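Local coordinates for Lin2111 protein (Listeria innocua, PDB 3EDP), which is of unknown function but probably binds DNA and regulates transcription, at residues M33-E41 against V63-V73; L196-S207 against I219-E227. All coordinates share one frame; numbering follows the deposited sequence.

Contact 1: M33-E41 against V63-V73; sequences MPNETALQE and VVRKNGVGLYV
The backbone of Asn35, at the N-cap of helix 36-42, comes beside Gly70 of the hairpin of strands 63-66 and 70-73, their CA atoms 4.9 Å apart. Leu71 is the apolar centre. Leu71 CB packs 3.7 Å from CG of Met33, a selenomethionine, while Leu71 CD2 meets CD1 of Leu39 tip to tip at 3.7 Å. CG of Met33 is tucked between the backbone N and the carbonyl carbon (chi1 64°), which turns the chain toward Leu71 and sets SE 3.8 Å from Val73 CG2, the two side chains crossing at about a right angle. Glu36 and Arg65 also cross at about a right angle and form a salt bridge. Arg65 NE donates almost straight to the syn side of Glu36 OE2 at 2.7 Å (168° at the hydrogen), within its own guanidinium plane, although the two planar groups are turned 49° apart. The other guanidinium nitrogens are held by helix 47-59: NH1 pairs with Asp55 and NH2 donates to Arg51 O, so the arginine's rotation is fixed. A water links Met33 O to Leu71 N. Asn35 OD1 caps the helix, accepting from Ala38 N at 3.0 Å. The hairpin is the wing of a winged helix-turn-helix, and the chemistry implies that it is docked through Leu71, with one arginine tying wing, helix 36-42 and helix 47-59 together.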
loop_
_atom_site.group_PDB
_atom_site.type_symbol
_atom_site.label_atom_id
_atom_site.label_comp_id
_atom_site.label_asym_id
_atom_site.label_seq_id
_atom_site.Cartn_x
_atom_site.Cartn_y
_atom_site.Cartn_z
HETATM N N MSE A 33 16.834 21.489 19.286
HETATM C CA MSE A 33 17.536 22.058 20.433
HETATM C C MSE A 33 18.391 23.252 20.003
HETATM O O MSE A 33 18.562 23.495 18.804
HETATM C CB MSE A 33 18.399 20.989 21.113
HETATM C CG MSE A 33 19.515 20.455 20.242
HETATM SE SE MSE A 33 20.651 19.185 21.185
HETATM C CE MSE A 33 21.705 20.435 22.245
ATOM N N PRO A 34 18.928 24.009 20.978
ATOM C CA PRO A 34 19.767 25.165 20.634
ATOM C C PRO A 34 20.914 24.735 19.742
ATOM O O PRO A 34 21.466 23.654 19.949
ATOM C CB PRO A 34 20.311 25.616 21.995
ATOM C CG PRO A 34 19.294 25.138 22.983
ATOM C CD PRO A 34 18.817 23.821 22.435
ATOM N N ASN A 35 21.264 25.542 18.749
ATOM C CA ASN A 35 22.388 25.167 17.905
ATOM C C ASN A 35 23.712 25.403 18.644
ATOM O O ASN A 35 23.719 25.843 19.808
ATOM C CB ASN A 35 22.342 25.897 16.562
ATOM C CG ASN A 35 22.828 27.323 16.649
ATOM O OD1 ASN A 35 22.587 28.022 17.635
ATOM N ND2 ASN A 35 23.515 27.771 15.601
ATOM N N GLU A 36 24.832 25.118 17.987
ATOM C CA GLU A 36 26.116 25.218 18.674
ATOM C C GLU A 36 26.449 26.654 19.092
ATOM O O GLU A 36 27.073 26.867 20.132
ATOM C CB GLU A 36 27.247 24.580 17.859
ATOM C CG GLU A 36 27.042 23.083 17.662
ATOM C CD GLU A 36 28.171 22.408 16.893
ATOM O OE1 GLU A 36 29.357 22.706 17.160
ATOM O OE2 GLU A 36 27.864 21.563 16.025
ATOM N N THR A 37 26.023 27.634 18.298
ATOM C CA THR A 37 26.264 29.034 18.646
ATOM C C THR A 37 25.487 29.425 19.913
ATOM O O THR A 37 26.029 30.071 20.822
ATOM C CB THR A 37 25.919 29.994 17.488
ATOM O OG1 THR A 37 26.745 29.695 16.354
ATOM C CG2 THR A 37 26.140 31.460 17.898
ATOM N N ALA A 38 24.226 29.015 19.983
ATOM C CA ALA A 38 23.410 29.307 21.160
ATOM C C ALA A 38 24.008 28.631 22.386
ATOM O O ALA A 38 23.977 29.189 23.487
ATOM C CB ALA A 38 21.957 28.856 20.950
ATOM N N LEU A 39 24.566 27.439 22.185
ATOM C CA LEU A 39 25.238 26.704 23.255
ATOM C C LEU A 39 26.446 27.475 23.786
ATOM O O LEU A 39 26.692 27.487 24.990
ATOM C CB LEU A 39 25.653 25.301 22.795
ATOM C CG LEU A 39 24.516 24.273 22.634
ATOM C CD1 LEU A 39 25.006 22.952 22.019
ATOM C CD2 LEU A 39 23.825 24.013 23.956
ATOM N N GLN A 40 27.188 28.123 22.891
ATOM C CA GLN A 40 28.308 28.969 23.303
ATOM C C GLN A 40 27.838 30.053 24.268
ATOM O O GLN A 40 28.504 30.344 25.258
ATOM C CB GLN A 40 28.991 29.617 22.104
ATOM C CG GLN A 40 29.771 28.652 21.225
ATOM C CD GLN A 40 30.213 29.302 19.928
ATOM O OE1 GLN A 40 30.736 30.413 19.926
ATOM N NE2 GLN A 40 29.992 28.618 18.818
ATOM N N GLU A 41 26.683 30.637 23.973
ATOM C CA GLU A 41 26.103 31.689 24.797
ATOM C C GLU A 41 25.574 31.136 26.118
ATOM O O GLU A 41 25.865 31.666 27.187
ATOM C CB GLU A 41 24.972 32.376 24.033
ATOM C CG GLU A 41 24.117 33.301 24.869
ATOM C CD GLU A 41 24.443 34.756 24.626
ATOM O OE1 GLU A 41 23.518 35.507 24.250
ATOM O OE2 GLU A 41 25.620 35.143 24.792
ATOM N N VAL A 63 22.953 12.856 20.208
ATOM C CA VAL A 63 22.554 13.940 19.326
ATOM C C VAL A 63 23.164 13.721 17.955
ATOM O O VAL A 63 24.084 12.923 17.786
ATOM C CB VAL A 63 23.024 15.342 19.843
ATOM C CG1 VAL A 63 22.890 15.453 21.344
ATOM C CG2 VAL A 63 24.445 15.608 19.424
ATOM N N VAL A 64 22.662 14.449 16.975
ATOM C CA VAL A 64 23.201 14.366 15.630
ATOM C C VAL A 64 23.225 15.768 15.037
ATOM O O VAL A 64 22.354 16.591 15.326
ATOM C CB VAL A 64 22.358 13.406 14.747
ATOM C CG1 VAL A 64 20.889 13.802 14.783
ATOM C CG2 VAL A 64 22.886 13.381 13.318
ATOM N N ARG A 65 24.244 16.053 14.237
ATOM C CA ARG A 65 24.347 17.350 13.588
ATOM C C ARG A 65 23.603 17.349 12.262
ATOM O O ARG A 65 23.593 16.348 11.550
ATOM C CB ARG A 65 25.809 17.707 13.321
ATOM C CG ARG A 65 26.655 17.982 14.567
ATOM C CD ARG A 65 28.026 18.501 14.148
ATOM N NE ARG A 65 28.755 19.137 15.242
ATOM C CZ ARG A 65 29.703 18.543 15.956
ATOM N NH1 ARG A 65 30.047 17.285 15.693
ATOM N NH2 ARG A 65 30.314 19.209 16.932
ATOM N N LYS A 66 22.980 18.472 11.929
ATOM C CA LYS A 66 22.556 18.687 10.555
ATOM C C LYS A 66 23.585 19.597 9.909
ATOM O O LYS A 66 23.676 20.772 10.251
ATOM C CB LYS A 66 21.165 19.313 10.474
ATOM C CG LYS A 66 20.484 19.107 9.119
ATOM C CD LYS A 66 21.465 19.321 7.967
ATOM C CE LYS A 66 21.006 18.660 6.679
ATOM N NZ LYS A 66 19.998 19.479 5.953
ATOM N N ASN A 67 24.360 19.039 8.987
ATOM C CA ASN A 67 25.393 19.784 8.275
ATOM C C ASN A 67 25.176 21.295 8.325
ATOM O O ASN A 67 24.442 21.856 7.511
ATOM C CB ASN A 67 25.474 19.311 6.823
ATOM C CG ASN A 67 26.757 19.738 6.141
ATOM O OD1 ASN A 67 27.495 20.582 6.650
ATOM N ND2 ASN A 67 27.032 19.153 4.981
ATOM N N GLY A 68 25.815 21.941 9.295
ATOM C CA GLY A 68 25.668 23.371 9.491
ATOM C C GLY A 68 24.364 23.740 10.174
ATOM O O GLY A 68 24.367 24.368 11.235
ATOM N N VAL A 69 23.252 23.339 9.560
ATOM C CA VAL A 69 21.910 23.653 10.053
ATOM C C VAL A 69 21.809 23.772 11.576
ATOM O O VAL A 69 21.636 24.871 12.100
ATOM C CB VAL A 69 20.861 22.635 9.539
ATOM C CG1 VAL A 69 19.520 22.845 10.234
ATOM C CG2 VAL A 69 20.710 22.746 8.026
ATOM N N GLY A 70 21.914 22.648 12.283
ATOM C CA GLY A 70 21.783 22.657 13.732
ATOM C C GLY A 70 22.037 21.329 14.428
ATOM O O GLY A 70 22.921 20.570 14.047
ATOM N N LEU A 71 21.244 21.058 15.458
ATOM C CA LEU A 71 21.441 19.901 16.320
ATOM C C LEU A 71 20.094 19.258 16.622
ATOM O O LEU A 71 19.160 19.936 17.049
ATOM C CB LEU A 71 22.086 20.327 17.651
ATOM C CG LEU A 71 23.565 20.075 17.950
ATOM C CD1 LEU A 71 24.436 20.291 16.727
ATOM C CD2 LEU A 71 24.014 20.965 19.106
ATOM N N TYR A 72 20.015 17.946 16.433
ATOM C CA TYR A 72 18.820 17.185 16.767
ATOM C C TYR A 72 19.133 16.187 17.871
ATOM O O TYR A 72 20.215 15.587 17.902
ATOM C CB TYR A 72 18.287 16.457 15.529
ATOM C CG TYR A 72 17.975 17.379 14.369
ATOM C CD1 TYR A 72 16.697 17.886 14.186
ATOM C CD2 TYR A 72 18.962 17.754 13.471
ATOM C CE1 TYR A 72 16.408 18.735 13.133
ATOM C CE2 TYR A 72 18.687 18.604 12.416
ATOM C CZ TYR A 72 17.408 19.091 12.249
ATOM O OH TYR A 72 17.126 19.938 11.198
ATOM N N VAL A 73 18.193 16.025 18.792
ATOM C CA VAL A 73 18.319 15.006 19.818
ATOM C C VAL A 73 17.862 13.674 19.233
ATOM O O VAL A 73 16.865 13.614 18.511
ATOM C CB VAL A 73 17.472 15.347 21.060
ATOM C CG1 VAL A 73 17.716 14.333 22.166
ATOM C CG2 VAL A 73 17.794 16.748 21.543
HETATM O O HOH W 1 19.907 23.146 16.599
#

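Contact 2: L196-S207 against I219-E227; sequences LNENDPVFKLSS and IQYHYEDAE
Strands 201-211 and 215-225 form a beta hairpin inside the six-stranded antiparallel sheet of the UTRA domain, where Phe203-Glu224, Leu205-His222 and Ser207-Gln220 are hydrogen-bonded pairs. Leu205 N donates to His222 O at 2.9 Å, and Ala226 N to Pro201 O extends the pairing past the strand end. There the CB of Ala226 sits over one face of the Phe203 ring, 3.8 Å from its centroid, in a CH-pi contact; Leu181 of the second subunit also packs on this phenylalanine. On the sheet face bearing Lys204, Tyr221 and Tyr223, the fully extended lysine (chi1 176°) runs alongside both tyrosines, its CE 3.6 Å from Tyr221 CD1 and equally far from Tyr223 OH. Ser206 OG comes in the ring plane to the edge of Tyr221, 3.2 Å from CD1. On the other face, His222 NE2 donates in its ring plane to the anti side of Glu224 OE2 at 2.7 Å, while ND1 bonds to Asp141 of the adjacent strand 137-146, so the imidazole is gripped at both nitrogens. Asp225 OD1 accepts from Glu227 N in an Asx turn as the chain leaves the sheet. The arrangement is an antiparallel beta hairpin within the UTRA-domain sheet, flanked by strands 176-185 and 137-146.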
loop_
_atom_site.group_PDB
_atom_site.type_symbol
_atom_site.label_atom_id
_atom_site.label_comp_id
_atom_site.label_asym_id
_atom_site.label_seq_id
_atom_site.Cartn_x
_atom_site.Cartn_y
_atom_site.Cartn_z
ATOM N N LEU A 196 16.644 -16.825 10.586
ATOM C CA LEU A 196 16.856 -17.606 9.382
ATOM C C LEU A 196 18.333 -17.976 9.283
ATOM O O LEU A 196 19.165 -17.436 10.014
ATOM C CB LEU A 196 16.424 -16.801 8.150
ATOM C CG LEU A 196 14.928 -16.480 8.046
ATOM C CD1 LEU A 196 14.614 -15.754 6.744
ATOM C CD2 LEU A 196 14.091 -17.748 8.162
ATOM N N ASN A 197 18.652 -18.901 8.384
ATOM C CA ASN A 197 20.041 -19.254 8.115
ATOM C C ASN A 197 20.557 -18.470 6.924
ATOM O O ASN A 197 19.772 -18.035 6.086
ATOM C CB ASN A 197 20.172 -20.752 7.836
ATOM C CG ASN A 197 19.730 -21.599 9.006
ATOM O OD1 ASN A 197 19.785 -21.165 10.160
ATOM N ND2 ASN A 197 19.288 -22.817 8.719
ATOM N N GLU A 198 21.869 -18.277 6.849
ATOM C CA GLU A 198 22.442 -17.590 5.699
ATOM C C GLU A 198 21.937 -18.205 4.403
ATOM O O GLU A 198 21.853 -19.428 4.271
ATOM C CB GLU A 198 23.970 -17.616 5.730
ATOM C CG GLU A 198 24.594 -16.313 6.202
ATOM C CD GLU A 198 25.972 -16.077 5.610
ATOM O OE1 GLU A 198 26.829 -16.983 5.706
ATOM O OE2 GLU A 198 26.196 -14.984 5.047
ATOM N N ASN A 199 21.583 -17.339 3.460
ATOM C CA ASN A 199 21.164 -17.770 2.133
ATOM C C ASN A 199 19.799 -18.457 2.082
ATOM O O ASN A 199 19.411 -19.001 1.048
ATOM C CB ASN A 199 22.245 -18.639 1.485
ATOM C CG ASN A 199 23.561 -17.902 1.341
ATOM O OD1 ASN A 199 24.632 -18.504 1.397
ATOM N ND2 ASN A 199 23.487 -16.585 1.173
ATOM N N ASP A 200 19.072 -18.431 3.195
ATOM C CA ASP A 200 17.660 -18.790 3.156
ATOM C C ASP A 200 16.968 -17.781 2.241
ATOM O O ASP A 200 17.330 -16.606 2.244
ATOM C CB ASP A 200 17.044 -18.767 4.560
ATOM C CG ASP A 200 17.262 -20.076 5.319
ATOM O OD1 ASP A 200 17.737 -21.054 4.696
ATOM O OD2 ASP A 200 16.955 -20.131 6.536
ATOM N N PRO A 201 15.991 -18.238 1.442
ATOM C CA PRO A 201 15.261 -17.338 0.535
ATOM C C PRO A 201 14.276 -16.453 1.274
ATOM O O PRO A 201 13.547 -16.919 2.152
ATOM C CB PRO A 201 14.497 -18.296 -0.379
ATOM C CG PRO A 201 14.355 -19.550 0.408
ATOM C CD PRO A 201 15.537 -19.636 1.334
ATOM N N VAL A 202 14.235 -15.182 0.895
ATOM C CA VAL A 202 13.382 -14.217 1.573
ATOM C C VAL A 202 12.623 -13.353 0.564
ATOM O O VAL A 202 13.202 -12.909 -0.427
ATOM C CB VAL A 202 14.228 -13.308 2.491
ATOM C CG1 VAL A 202 13.384 -12.170 3.038
ATOM C CG2 VAL A 202 14.851 -14.125 3.618
ATOM N N PHE A 203 11.331 -13.131 0.809
ATOM C CA PHE A 203 10.564 -12.150 0.033
ATOM C C PHE A 203 10.922 -10.752 0.533
ATOM O O PHE A 203 10.904 -10.496 1.734
ATOM C CB PHE A 203 9.047 -12.329 0.201
ATOM C CG PHE A 203 8.473 -13.525 -0.509
ATOM C CD1 PHE A 203 8.595 -13.663 -1.881
ATOM C CD2 PHE A 203 7.775 -14.491 0.201
ATOM C CE1 PHE A 203 8.056 -14.760 -2.533
ATOM C CE2 PHE A 203 7.224 -15.586 -0.441
ATOM C CZ PHE A 203 7.366 -15.724 -1.810
ATOM N N LYS A 204 11.254 -9.857 -0.385
ATOM C CA LYS A 204 11.464 -8.461 -0.033
ATOM C C LYS A 204 10.455 -7.590 -0.787
ATOM O O LYS A 204 10.487 -7.498 -2.013
ATOM C CB LYS A 204 12.895 -8.023 -0.337
ATOM C CG LYS A 204 13.161 -6.544 -0.085
ATOM C CD LYS A 204 14.517 -6.130 -0.627
ATOM C CE LYS A 204 14.890 -4.713 -0.204
ATOM N NZ LYS A 204 16.158 -4.304 -0.865
ATOM N N LEU A 205 9.546 -6.982 -0.033
ATOM C CA LEU A 205 8.524 -6.105 -0.580
ATOM C C LEU A 205 8.932 -4.661 -0.316
ATOM O O LEU A 205 8.892 -4.193 0.825
ATOM C CB LEU A 205 7.178 -6.404 0.094
ATOM C CG LEU A 205 5.989 -5.502 -0.255
ATOM C CD1 LEU A 205 5.626 -5.627 -1.739
ATOM C CD2 LEU A 205 4.787 -5.819 0.644
ATOM N N SER A 206 9.347 -3.957 -1.362
ATOM C CA SER A 206 9.766 -2.571 -1.199
ATOM C C SER A 206 8.609 -1.649 -1.552
ATOM O O SER A 206 7.929 -1.854 -2.554
ATOM C CB SER A 206 10.989 -2.255 -2.069
ATOM O OG SER A 206 12.073 -3.110 -1.760
ATOM N N SER A 207 8.371 -0.652 -0.708
ATOM C CA SER A 207 7.298 0.310 -0.939
ATOM C C SER A 207 7.864 1.725 -0.938
ATOM O O SER A 207 8.630 2.098 -0.044
ATOM C CB SER A 207 6.222 0.194 0.140
ATOM O OG SER A 207 5.721 -1.118 0.265
ATOM N N ILE A 219 9.807 5.490 2.582
ATOM C CA ILE A 219 10.180 4.195 2.035
ATOM C C ILE A 219 10.016 3.131 3.098
ATOM O O ILE A 219 10.373 3.347 4.263
ATOM C CB ILE A 219 11.653 4.168 1.595
ATOM C CG1 ILE A 219 11.907 5.192 0.493
ATOM C CG2 ILE A 219 12.032 2.774 1.122
ATOM C CD1 ILE A 219 13.371 5.407 0.217
ATOM N N GLN A 220 9.497 1.978 2.693
ATOM C CA GLN A 220 9.389 0.821 3.581
ATOM C C GLN A 220 9.923 -0.435 2.912
ATOM O O GLN A 220 9.681 -0.671 1.728
ATOM C CB GLN A 220 7.936 0.592 3.977
ATOM C CG GLN A 220 7.720 -0.588 4.920
ATOM C CD GLN A 220 6.265 -0.677 5.373
ATOM O OE1 GLN A 220 5.380 -0.119 4.732
ATOM N NE2 GLN A 220 6.021 -1.353 6.491
ATOM N N TYR A 221 10.670 -1.228 3.670
ATOM C CA TYR A 221 11.116 -2.532 3.209
ATOM C C TYR A 221 10.546 -3.545 4.172
ATOM O O TYR A 221 10.715 -3.422 5.380
ATOM C CB TYR A 221 12.643 -2.634 3.191
ATOM C CG TYR A 221 13.314 -1.621 2.303
ATOM C CD1 TYR A 221 13.232 -1.719 0.919
ATOM C CD2 TYR A 221 14.027 -0.559 2.846
ATOM C CE1 TYR A 221 13.847 -0.785 0.098
ATOM C CE2 TYR A 221 14.648 0.373 2.035
ATOM C CZ TYR A 221 14.559 0.252 0.661
ATOM O OH TYR A 221 15.173 1.178 -0.147
ATOM N N HIS A 222 9.840 -4.531 3.631
ATOM C CA HIS A 222 9.235 -5.572 4.443
ATOM C C HIS A 222 9.789 -6.920 3.992
ATOM O O HIS A 222 9.866 -7.196 2.793
ATOM C CB HIS A 222 7.709 -5.524 4.295
ATOM C CG HIS A 222 7.007 -6.692 4.911
ATOM N ND1 HIS A 222 6.777 -6.792 6.268
ATOM C CD2 HIS A 222 6.479 -7.811 4.359
ATOM C CE1 HIS A 222 6.141 -7.921 6.525
ATOM N NE2 HIS A 222 5.948 -8.559 5.384
ATOM N N TYR A 223 10.183 -7.748 4.949
ATOM C CA TYR A 223 10.820 -9.028 4.639
ATOM C C TYR A 223 10.039 -10.178 5.250
ATOM O O TYR A 223 9.627 -10.103 6.413
ATOM C CB TYR A 223 12.245 -9.073 5.196
ATOM C CG TYR A 223 13.174 -8.001 4.667
ATOM C CD1 TYR A 223 13.993 -8.244 3.571
ATOM C CD2 TYR A 223 13.240 -6.752 5.273
ATOM C CE1 TYR A 223 14.850 -7.275 3.093
ATOM C CE2 TYR A 223 14.088 -5.773 4.797
ATOM C CZ TYR A 223 14.890 -6.040 3.708
ATOM O OH TYR A 223 15.744 -5.077 3.232
ATOM N N GLU A 224 9.859 -11.245 4.473
ATOM C CA GLU A 224 9.198 -12.450 4.961
ATOM C C GLU A 224 9.930 -13.686 4.470
ATOM O O GLU A 224 10.434 -13.718 3.345
ATOM C CB GLU A 224 7.758 -12.539 4.452
ATOM C CG GLU A 224 6.804 -11.522 5.031
ATOM C CD GLU A 224 5.393 -11.652 4.458
ATOM O OE1 GLU A 224 5.116 -12.638 3.731
ATOM O OE2 GLU A 224 4.559 -10.771 4.740
ATOM N N ASP A 225 9.965 -14.703 5.317
ATOM C CA ASP A 225 10.502 -16.006 4.959
ATOM C C ASP A 225 9.774 -16.521 3.702
ATOM O O ASP A 225 8.551 -16.540 3.657
ATOM C CB ASP A 225 10.303 -16.957 6.142
ATOM C CG ASP A 225 10.918 -18.324 5.913
ATOM O OD1 ASP A 225 11.441 -18.588 4.807
ATOM O OD2 ASP A 225 10.869 -19.138 6.858
ATOM N N ALA A 226 10.524 -16.907 2.675
ATOM C CA ALA A 226 9.913 -17.389 1.435
ATOM C C ALA A 226 9.859 -18.921 1.351
ATOM O O ALA A 226 9.407 -19.476 0.357
ATOM C CB ALA A 226 10.639 -16.812 0.218
ATOM N N GLU A 227 10.309 -19.605 2.392
ATOM C CA GLU A 227 10.286 -21.059 2.361
ATOM C C GLU A 227 8.858 -21.551 2.167
ATOM O O GLU A 227 7.911 -20.974 2.700
ATOM C CB GLU A 227 10.880 -21.655 3.639
ATOM C CG GLU A 227 10.908 -23.180 3.634
ATOM C CD GLU A 227 11.280 -23.766 4.984
ATOM O OE1 GLU A 227 12.435 -23.579 5.419
ATOM O OE2 GLU A 227 10.415 -24.420 5.606
#

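How the contacts relate
The two contacts lie on opposite sides of the chain's centre, their centres 38 Å apart and nearest atoms about 17 Å, and they share no secondary-structure element. Both are partly buried. Contact 1 belongs to the GntR-type winged helix and joins a helix start to a hairpin through side chains, with no direct backbone hydrogen bond between its segments. Contact 2, in the UTRA domain, pairs neighbouring strands mainly through the backbone, buries about twice the surface (807 against 401 Å²) and lies within reach of the second subunit, which does not touch contact 1. Charge bridges segments in contact 1; in contact 2 the histidine-carboxylate bond stays within one strand.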